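Local coordinates for protein putative acetyltransferase (Nocardia farcinica, PDB 3D9W) that probably transfers acetyl groups from acetyl-coenzyme A to arylamine substrates, as arylamine N-acetyltransferases do, at residues Lys72-Arg77 with Ala86-Ala91; Pro116-Leu121 with Asn207-Thr212; His233-Leu238 with Glu261-Leu266. All blocks are in the same frame, centred on the assembly; numbering follows the deposited sequence.

Contact 1 of 3, residues Lys72-Arg77 with Ala86-Ala91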
loop_
_atom_site.group_PDB
_atom_site.type_symbol
_atom_site.label_atom_id
_atom_site.label_comp_id
_atom_site.label_asym_id
_atom_site.label_seq_id
_atom_site.Cartn_x
_atom_site.Cartn_y
_atom_site.Cartn_z
ATOM N N LYS A 72 -14.075 6.604 -2.879
ATOM C CA LYS A 72 -12.918 6.728 -3.757
ATOM C C LYS A 72 -12.370 5.379 -4.238
ATOM O O LYS A 72 -12.230 5.145 -5.443
ATOM C CB LYS A 72 -11.826 7.492 -3.014
ATOM C CG LYS A 72 -10.597 7.828 -3.826
ATOM C CD LYS A 72 -9.598 8.564 -2.952
ATOM C CE LYS A 72 -8.412 9.097 -3.722
ATOM N NZ LYS A 72 -7.535 9.871 -2.808
ATOM N N LEU A 73 -12.080 4.489 -3.290
ATOM C CA LEU A 73 -11.510 3.179 -3.604
ATOM C C LEU A 73 -12.474 2.052 -3.947
ATOM O O LEU A 73 -12.078 1.086 -4.601
ATOM C CB LEU A 73 -10.614 2.726 -2.453
ATOM C CG LEU A 73 -9.600 3.759 -1.971
ATOM C CD1 LEU A 73 -8.614 3.086 -1.047
ATOM C CD2 LEU A 73 -8.883 4.371 -3.152
ATOM N N VAL A 74 -13.726 2.160 -3.509
ATOM C CA VAL A 74 -14.712 1.115 -3.784
ATOM C C VAL A 74 -15.770 1.537 -4.796
ATOM O O VAL A 74 -16.283 0.699 -5.536
ATOM C CB VAL A 74 -15.433 0.648 -2.478
ATOM C CG1 VAL A 74 -16.528 -0.361 -2.811
ATOM C CG2 VAL A 74 -14.429 0.025 -1.515
ATOM N N HIS A 75 -16.095 2.824 -4.848
ATOM C CA HIS A 75 -17.126 3.285 -5.776
ATOM C C HIS A 75 -16.657 4.187 -6.900
ATOM O O HIS A 75 -17.477 4.799 -7.578
ATOM C CB HIS A 75 -18.229 4.004 -5.008
ATOM C CG HIS A 75 -18.819 3.183 -3.918
ATOM N ND1 HIS A 75 -19.459 1.988 -4.157
ATOM C CD2 HIS A 75 -18.821 3.353 -2.576
ATOM C CE1 HIS A 75 -19.829 1.453 -3.005
ATOM N NE2 HIS A 75 -19.453 2.262 -2.031
ATOM N N SER A 76 -15.350 4.286 -7.094
ATOM C CA SER A 76 -14.816 5.121 -8.159
ATOM C C SER A 76 -13.587 4.470 -8.734
ATOM O O SER A 76 -13.035 3.536 -8.152
ATOM C CB SER A 76 -14.442 6.513 -7.639
ATOM O OG SER A 76 -15.591 7.230 -7.222
ATOM N N ARG A 77 -13.158 4.966 -9.887
ATOM C CA ARG A 77 -11.970 4.446 -10.534
ATOM C C ARG A 77 -10.832 5.301 -10.062
ATOM O O ARG A 77 -10.308 6.126 -10.795
ATOM C CB ARG A 77 -12.109 4.533 -12.045
ATOM C CG ARG A 77 -13.232 3.666 -12.583
ATOM C CD ARG A 77 -12.663 2.553 -13.400
ATOM N NE ARG A 77 -12.001 3.096 -14.578
ATOM C CZ ARG A 77 -11.133 2.424 -15.324
ATOM N NH1 ARG A 77 -10.802 1.168 -15.017
ATOM N NH2 ARG A 77 -10.599 3.010 -16.383
ATOM N N ALA A 86 -4.361 0.826 3.675
ATOM C CA ALA A 86 -4.345 0.089 4.930
ATOM C C ALA A 86 -5.576 0.379 5.781
ATOM O O ALA A 86 -6.122 -0.521 6.424
ATOM C CB ALA A 86 -3.070 0.411 5.709
ATOM N N GLY A 87 -6.010 1.636 5.772
ATOM C CA GLY A 87 -7.169 2.034 6.554
ATOM C C GLY A 87 -8.431 1.288 6.174
ATOM O O GLY A 87 -9.244 0.911 7.026
ATOM N N LEU A 88 -8.588 1.074 4.877
ATOM C CA LEU A 88 -9.750 0.369 4.367
ATOM C C LEU A 88 -9.610 -1.115 4.666
ATOM O O LEU A 88 -10.556 -1.760 5.128
ATOM C CB LEU A 88 -9.873 0.589 2.861
ATOM C CG LEU A 88 -11.140 0.073 2.193
ATOM C CD1 LEU A 88 -12.340 0.768 2.806
ATOM C CD2 LEU A 88 -11.066 0.323 0.691
ATOM N N PHE A 89 -8.420 -1.651 4.410
ATOM C CA PHE A 89 -8.149 -3.066 4.647
ATOM C C PHE A 89 -8.330 -3.429 6.119
ATOM O O PHE A 89 -8.834 -4.500 6.443
ATOM C CB PHE A 89 -6.730 -3.419 4.196
ATOM C CG PHE A 89 -6.503 -4.891 4.023
ATOM C CD1 PHE A 89 -7.107 -5.581 2.980
ATOM C CD2 PHE A 89 -5.706 -5.592 4.909
ATOM C CE1 PHE A 89 -6.916 -6.955 2.824
ATOM C CE2 PHE A 89 -5.513 -6.958 4.756
ATOM C CZ PHE A 89 -6.119 -7.640 3.715
ATOM N N ALA A 90 -7.924 -2.537 7.012
ATOM C CA ALA A 90 -8.066 -2.804 8.440
ATOM C C ALA A 90 -9.546 -2.943 8.828
ATOM O O ALA A 90 -9.921 -3.854 9.572
ATOM C CB ALA A 90 -7.405 -1.690 9.246
ATOM N N ALA A 91 -10.376 -2.036 8.319
ATOM C CA ALA A 91 -11.808 -2.066 8.595
ATOM C C ALA A 91 -12.398 -3.423 8.210
ATOM O O ALA A 91 -13.119 -4.034 8.994
ATOM C CB ALA A 91 -12.499 -0.963 7.834
#
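Leu-88 reaches from helix 82-95 into the corner formed by Leu-73 and Val-74, where helix 66-73 gives way to a loop. The contact is small and wholly apolar. A single methyl of Leu-88, CD2, makes every close approach. The CB of Leu-88 leaves the helix toward the other segment but lies too far back to touch it. CG stays in line behind the tip, because chi1 is -172° and puts it anti to the backbone N. The branch then divides the task. CD1 makes no close contact with this segment. CD2 runs anti to CA, so the side chain is fully stretched along this branch. It meets Leu-73 CB at 4.0 Å and Val-74 CG2 at the same 4.0 Å, and thus sits between two neighbouring residues of the chain.

Leu-73 is touched at its CB and at one methyl, CD1. The two leucines slide past each other in opposite directions, and Leu-73 CD1 lies 4.1 Å from Leu-88 CD2 as it passes. Val-74 offers a single branch, CG2, which comes in at a slant. Its other methyl, CG1, lies over one face of the His-75 ring.

More of Leu-88 is covered by Leu-66 and Gln-70 of helix 66-73 and by Tyr-21 of helix 18-25. Helices 18-25 and 66-73 thus both cover this leucine of helix 82-95. Polar ties lie at the edges: Lys-72 NZ makes a salt bridge with Glu-84 OE2, and the Leu-73 carbonyl accepts from Arg-24 NE. Aliphatic packing of this kind is found between the helices of the N-terminal helical bundle, the first domain of the arylamine N-acetyltransferase fold.

Contact 2 of 3, residues Pro116-Leu121 with Asn207-Thr212; sequences PATHAL and NHFVST
Thr-118 and Val-210 meet where the beta domain of the fold packs against the helix that follows it, helix 200-212. Thr-118 lies on strand 117-125 and points toward the helix. Its OG1 lies 3.4 Å from Val-210 CG2, and its CB is 3.6 Å from that same methyl. This is van der Waals contact, with no hydrogen bond across the segments. The hydroxyl sits between the backbone N and the carbonyl carbon (chi1 66°), which turns OG1 to the valine and leaves CG2 for the neighbouring phenylalanine.

Thr-118 CG2 approaches Phe-209 CD1 at 4.3 Å. Further along the ring, Phe-209 CE1 meets Pro-116 CG at 4.1 Å. Both carbons reach the ring obliquely, and the proline lies nearly at right angles to the phenylalanine side chain.

Thr-118 and His-119 form a classic beta bulge opposite Gly-105 of strand 99-107. His-119 points away from the helix. Its NE2 is hydrogen-bonded to Asp-136 OD1, and its side chain touches Cys-82. These three residues match the Cys-His-Asp catalytic triad of the family, so the bulge probably carries the triad histidine, with Thr-118 beside it on the helix-facing side.

The helix is also tied at Asn-207. Its side-chain OD1 bonds to Tyr-81 OH and its ND2 to the carbonyl of Val-62. Its backbone O accepts from both Ser-211 N and Ser-211 OG, the hydroxyl lying 22° out of the carbonyl plane. Tyr-83 packs on both Thr-118 and Asn-207.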
loop_
_atom_site.group_PDB
_atom_site.type_symbol
_atom_site.label_atom_id
_atom_site.label_comp_id
_atom_site.label_asym_id
_atom_site.label_seq_id
_atom_site.Cartn_x
_atom_site.Cartn_y
_atom_site.Cartn_z
ATOM N N PRO A 116 11.319 8.990 7.118
ATOM C CA PRO A 116 10.167 9.047 8.017
ATOM C C PRO A 116 9.451 7.715 8.182
ATOM O O PRO A 116 9.416 6.907 7.257
ATOM C CB PRO A 116 9.264 10.069 7.344
ATOM C CG PRO A 116 10.209 10.929 6.613
ATOM C CD PRO A 116 11.169 9.958 6.023
ATOM N N ALA A 117 8.878 7.487 9.359
ATOM C CA ALA A 117 8.114 6.265 9.593
ATOM C C ALA A 117 6.686 6.642 9.197
ATOM O O ALA A 117 5.882 7.065 10.034
ATOM C CB ALA A 117 8.175 5.854 11.059
ATOM N N THR A 118 6.383 6.499 7.909
ATOM C CA THR A 118 5.074 6.863 7.395
ATOM C C THR A 118 4.475 5.816 6.466
ATOM O O THR A 118 3.667 6.134 5.590
ATOM C CB THR A 118 5.161 8.205 6.655
ATOM O OG1 THR A 118 5.968 8.055 5.485
ATOM C CG2 THR A 118 5.797 9.261 7.549
ATOM N N HIS A 119 4.872 4.562 6.657
ATOM C CA HIS A 119 4.351 3.487 5.824
ATOM C C HIS A 119 3.487 2.499 6.617
ATOM O O HIS A 119 3.999 1.644 7.344
ATOM C CB HIS A 119 5.486 2.735 5.145
ATOM C CG HIS A 119 5.005 1.624 4.279
ATOM N ND1 HIS A 119 4.187 1.840 3.191
ATOM C CD2 HIS A 119 5.144 0.283 4.391
ATOM C CE1 HIS A 119 3.838 0.678 2.673
ATOM N NE2 HIS A 119 4.405 -0.282 3.383
ATOM N N ALA A 120 2.173 2.614 6.446
ATOM C CA ALA A 120 1.218 1.776 7.151
ATOM C C ALA A 120 1.405 0.277 6.946
ATOM O O ALA A 120 1.505 -0.208 5.816
ATOM C CB ALA A 120 -0.190 2.180 6.759
ATOM N N LEU A 121 1.455 -0.453 8.053
ATOM C CA LEU A 121 1.606 -1.903 8.018
ATOM C C LEU A 121 0.603 -2.489 8.986
ATOM O O LEU A 121 0.230 -1.842 9.960
ATOM C CB LEU A 121 3.022 -2.323 8.429
ATOM C CG LEU A 121 4.163 -2.052 7.435
ATOM C CD1 LEU A 121 5.508 -2.422 8.074
ATOM C CD2 LEU A 121 3.939 -2.840 6.133
ATOM N N ASN A 207 -0.206 10.522 7.666
ATOM C CA ASN A 207 -0.878 10.888 6.439
ATOM C C ASN A 207 -0.851 12.386 6.177
ATOM O O ASN A 207 -0.751 12.804 5.025
ATOM C CB ASN A 207 -2.319 10.409 6.447
ATOM C CG ASN A 207 -2.992 10.618 5.114
ATOM O OD1 ASN A 207 -2.546 10.088 4.097
ATOM N ND2 ASN A 207 -4.064 11.398 5.108
ATOM N N HIS A 208 -0.946 13.192 7.232
ATOM C CA HIS A 208 -0.914 14.640 7.064
ATOM C C HIS A 208 0.463 15.097 6.594
ATOM O O HIS A 208 0.597 16.134 5.957
ATOM C CB HIS A 208 -1.238 15.361 8.368
ATOM C CG HIS A 208 -1.096 16.846 8.268
ATOM N ND1 HIS A 208 -2.016 17.638 7.612
ATOM C CD2 HIS A 208 -0.102 17.674 8.665
ATOM C CE1 HIS A 208 -1.595 18.890 7.609
ATOM N NE2 HIS A 208 -0.436 18.939 8.240
ATOM N N PHE A 209 1.487 14.321 6.926
ATOM C CA PHE A 209 2.848 14.639 6.527
ATOM C C PHE A 209 3.076 14.230 5.076
ATOM O O PHE A 209 3.434 15.053 4.236
ATOM C CB PHE A 209 3.848 13.907 7.440
ATOM C CG PHE A 209 5.282 14.092 7.037
ATOM C CD1 PHE A 209 5.870 13.253 6.090
ATOM C CD2 PHE A 209 6.030 15.144 7.556
ATOM C CE1 PHE A 209 7.189 13.467 5.658
ATOM C CE2 PHE A 209 7.346 15.370 7.134
ATOM C CZ PHE A 209 7.930 14.531 6.181
ATOM N N VAL A 210 2.876 12.952 4.793
ATOM C CA VAL A 210 3.066 12.417 3.453
ATOM C C VAL A 210 2.344 13.206 2.380
ATOM O O VAL A 210 2.881 13.434 1.291
ATOM C CB VAL A 210 2.568 10.960 3.367
ATOM C CG1 VAL A 210 2.303 10.588 1.923
ATOM C CG2 VAL A 210 3.597 10.023 3.964
ATOM N N SER A 211 1.125 13.622 2.699
ATOM C CA SER A 211 0.289 14.337 1.747
ATOM C C SER A 211 0.414 15.856 1.699
ATOM O O SER A 211 0.219 16.457 0.640
ATOM C CB SER A 211 -1.171 13.983 1.992
ATOM O OG SER A 211 -1.570 14.454 3.266
ATOM N N THR A 212 0.741 16.490 2.819
ATOM C CA THR A 212 0.814 17.942 2.805
ATOM C C THR A 212 2.158 18.557 3.109
ATOM O O THR A 212 2.247 19.768 3.272
ATOM C CB THR A 212 -0.214 18.555 3.770
ATOM O OG1 THR A 212 0.219 18.364 5.116
ATOM C CG2 THR A 212 -1.565 17.901 3.587
#

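Contact 3 of 3, residues His233-Leu238 with Glu261-Leu266; sequences HVLDGL and EVINEL
His-233 and Leu-266 make the closer part of this contact, a CH-pi interaction between strand 232-236 and segment 261-266, which lies on helix 259-265. Leu-266 CD1 stands over one face of the imidazole. It is 4.0 Å from the ring centroid, 20° off the normal, and displaced toward one rim. The displacement brings Leu-266 CD1 3.8 Å from His-233 ND1 and 3.9 Å from His-233 CE1. The two side chains cross at about a right angle, and the leucine meets the ring with the CD1 methyl. With chi1 at -67°, the imidazole of His-233 swings to the N side of its own residue, where Leu-266 covers it.

The ring has a polar partner at each nitrogen. ND1 is hydrogen-bonded to Thr-242 OG1, and NE2 to Arg-231 NE. These bonds help to fix the rotation of the ring, with the leucine methyl over its face.

Here helix 259-265 packs against an antiparallel sheet of four strands. The pairing belongs to the third domain of the arylamine N-acetyltransferase fold, the alpha/beta lid. Gly-237 and Leu-238 link strand 232-236 to strand 239-243, and Gly-237 takes a positive phi, 87°, at this turn.

Two residues along the strand the packing is looser. Leu-235 CD2 comes to 4.3 Å from Ile-263 CG1. Ile-263 starts to one side of the strand and reaches it through CG1. The rest of this layer comes from elsewhere: Leu-224 packs on both residues, while Phe-267 and Leu-259 also touch Leu-235. Val-262 points toward the strand but rests instead on Leu-240 and Phe-267. The far side of the helix is of another kind. Glu-261 and Glu-265 are exposed there, turned from the sheet toward solvent.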
loop_
_atom_site.group_PDB
_atom_site.type_symbol
_atom_site.label_atom_id
_atom_site.label_comp_id
_atom_site.label_asym_id
_atom_site.label_seq_id
_atom_site.Cartn_x
_atom_site.Cartn_y
_atom_site.Cartn_z
ATOM N N HIS A 233 3.173 -2.426 -12.621
ATOM C CA HIS A 233 3.288 -1.215 -13.416
ATOM C C HIS A 233 3.589 -0.067 -12.475
ATOM O O HIS A 233 3.096 -0.038 -11.356
ATOM C CB HIS A 233 1.984 -0.893 -14.142
ATOM C CG HIS A 233 1.608 -1.873 -15.209
ATOM N ND1 HIS A 233 2.379 -2.089 -16.333
ATOM C CD2 HIS A 233 0.524 -2.674 -15.338
ATOM C CE1 HIS A 233 1.786 -2.981 -17.106
ATOM N NE2 HIS A 233 0.660 -3.352 -16.524
ATOM N N VAL A 234 4.395 0.883 -12.936
ATOM C CA VAL A 234 4.734 2.055 -12.136
ATOM C C VAL A 234 4.886 3.304 -12.997
ATOM O O VAL A 234 5.550 3.280 -14.032
ATOM C CB VAL A 234 6.061 1.861 -11.354
ATOM C CG1 VAL A 234 6.438 3.152 -10.631
ATOM C CG2 VAL A 234 5.920 0.733 -10.359
ATOM N N LEU A 235 4.247 4.387 -12.567
ATOM C CA LEU A 235 4.370 5.666 -13.260
ATOM C C LEU A 235 5.060 6.629 -12.298
ATOM O O LEU A 235 4.495 6.998 -11.275
ATOM C CB LEU A 235 3.010 6.238 -13.663
ATOM C CG LEU A 235 3.182 7.605 -14.338
ATOM C CD1 LEU A 235 4.077 7.479 -15.568
ATOM C CD2 LEU A 235 1.842 8.156 -14.730
ATOM N N ASP A 236 6.288 7.014 -12.629
ATOM C CA ASP A 236 7.080 7.916 -11.800
ATOM C C ASP A 236 7.392 9.173 -12.615
ATOM O O ASP A 236 8.488 9.324 -13.169
ATOM C CB ASP A 236 8.370 7.201 -11.370
ATOM C CG ASP A 236 9.185 7.997 -10.358
ATOM O OD1 ASP A 236 8.593 8.778 -9.574
ATOM O OD2 ASP A 236 10.425 7.813 -10.337
ATOM N N GLY A 237 6.410 10.068 -12.672
ATOM C CA GLY A 237 6.547 11.289 -13.439
ATOM C C GLY A 237 6.123 10.944 -14.848
ATOM O O GLY A 237 4.956 10.659 -15.097
ATOM N N LEU A 238 7.073 10.958 -15.775
ATOM C CA LEU A 238 6.773 10.605 -17.154
ATOM C C LEU A 238 7.503 9.319 -17.519
ATOM O O LEU A 238 7.647 8.981 -18.690
ATOM C CB LEU A 238 7.189 11.728 -18.098
ATOM C CG LEU A 238 6.403 13.029 -18.010
ATOM C CD1 LEU A 238 6.957 13.972 -19.049
ATOM C CD2 LEU A 238 4.921 12.785 -18.250
ATOM N N GLU A 261 -4.401 8.289 -21.283
ATOM C CA GLU A 261 -4.620 6.923 -21.727
ATOM C C GLU A 261 -3.925 5.891 -20.862
ATOM O O GLU A 261 -4.528 4.891 -20.478
ATOM C CB GLU A 261 -4.171 6.759 -23.174
ATOM C CG GLU A 261 -4.168 5.327 -23.638
ATOM C CD GLU A 261 -4.422 5.195 -25.111
ATOM O OE1 GLU A 261 -5.535 5.515 -25.551
ATOM O OE2 GLU A 261 -3.510 4.770 -25.833
ATOM N N VAL A 262 -2.650 6.130 -20.569
ATOM C CA VAL A 262 -1.870 5.212 -19.743
ATOM C C VAL A 262 -2.509 5.064 -18.372
ATOM O O VAL A 262 -2.591 3.965 -17.834
ATOM C CB VAL A 262 -0.422 5.716 -19.570
ATOM C CG1 VAL A 262 0.257 4.989 -18.431
ATOM C CG2 VAL A 262 0.353 5.501 -20.857
ATOM N N ILE A 263 -2.973 6.184 -17.827
ATOM C CA ILE A 263 -3.592 6.223 -16.518
ATOM C C ILE A 263 -4.934 5.498 -16.456
ATOM O O ILE A 263 -5.307 4.970 -15.412
ATOM C CB ILE A 263 -3.750 7.680 -16.067
ATOM C CG1 ILE A 263 -2.362 8.282 -15.833
ATOM C CG2 ILE A 263 -4.582 7.764 -14.794
ATOM C CD1 ILE A 263 -2.390 9.766 -15.569
ATOM N N ASN A 264 -5.654 5.467 -17.573
ATOM C CA ASN A 264 -6.944 4.787 -17.631
ATOM C C ASN A 264 -6.785 3.285 -17.881
ATOM O O ASN A 264 -7.368 2.455 -17.169
ATOM C CB ASN A 264 -7.809 5.389 -18.741
ATOM C CG ASN A 264 -8.940 4.464 -19.168
ATOM O OD1 ASN A 264 -9.826 4.143 -18.387
ATOM N ND2 ASN A 264 -8.906 4.031 -20.418
ATOM N N GLU A 265 -5.988 2.940 -18.887
ATOM C CA GLU A 265 -5.781 1.546 -19.239
ATOM C C GLU A 265 -4.860 0.802 -18.289
ATOM O O GLU A 265 -5.168 -0.312 -17.863
ATOM C CB GLU A 265 -5.220 1.441 -20.652
ATOM C CG GLU A 265 -5.899 2.341 -21.667
ATOM C CD GLU A 265 -5.507 2.011 -23.090
ATOM O OE1 GLU A 265 -4.304 1.835 -23.361
ATOM O OE2 GLU A 265 -6.406 1.934 -23.942
ATOM N N LEU A 266 -3.734 1.427 -17.958
ATOM C CA LEU A 266 -2.741 0.821 -17.078
ATOM C C LEU A 266 -2.909 1.002 -15.587
ATOM O O LEU A 266 -2.310 0.266 -14.809
ATOM C CB LEU A 266 -1.347 1.317 -17.434
ATOM C CG LEU A 266 -0.776 0.771 -18.720
ATOM C CD1 LEU A 266 0.708 0.513 -18.514
ATOM C CD2 LEU A 266 -1.477 -0.517 -19.097
#

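In the fold
Contacts 1 and 3 are buried, and contact 2 is partly buried, with Pro-116 at the surface. Contact 1 joins the end region of helix 66-73 to helix 82-95. Contacts 2 and 3 each lay a helix against a strand, but in different sheets. Their chemistry differs too. Contact 1 is purely aliphatic. Contact 2 sets a threonine and a proline against a valine and a phenylalanine ring. Contact 3 adds a methyl over an imidazole. Contacts 1 and 2 touch through Ala-86 CB and Ala-120 CB, 3.5 Å apart. Arg-77 of contact 1 forms salt bridges with Asp-268 and Glu-270, just beyond the helix of contact 3. Contacts 2 and 3 stay separate, their nearest atoms about 13 Å apart.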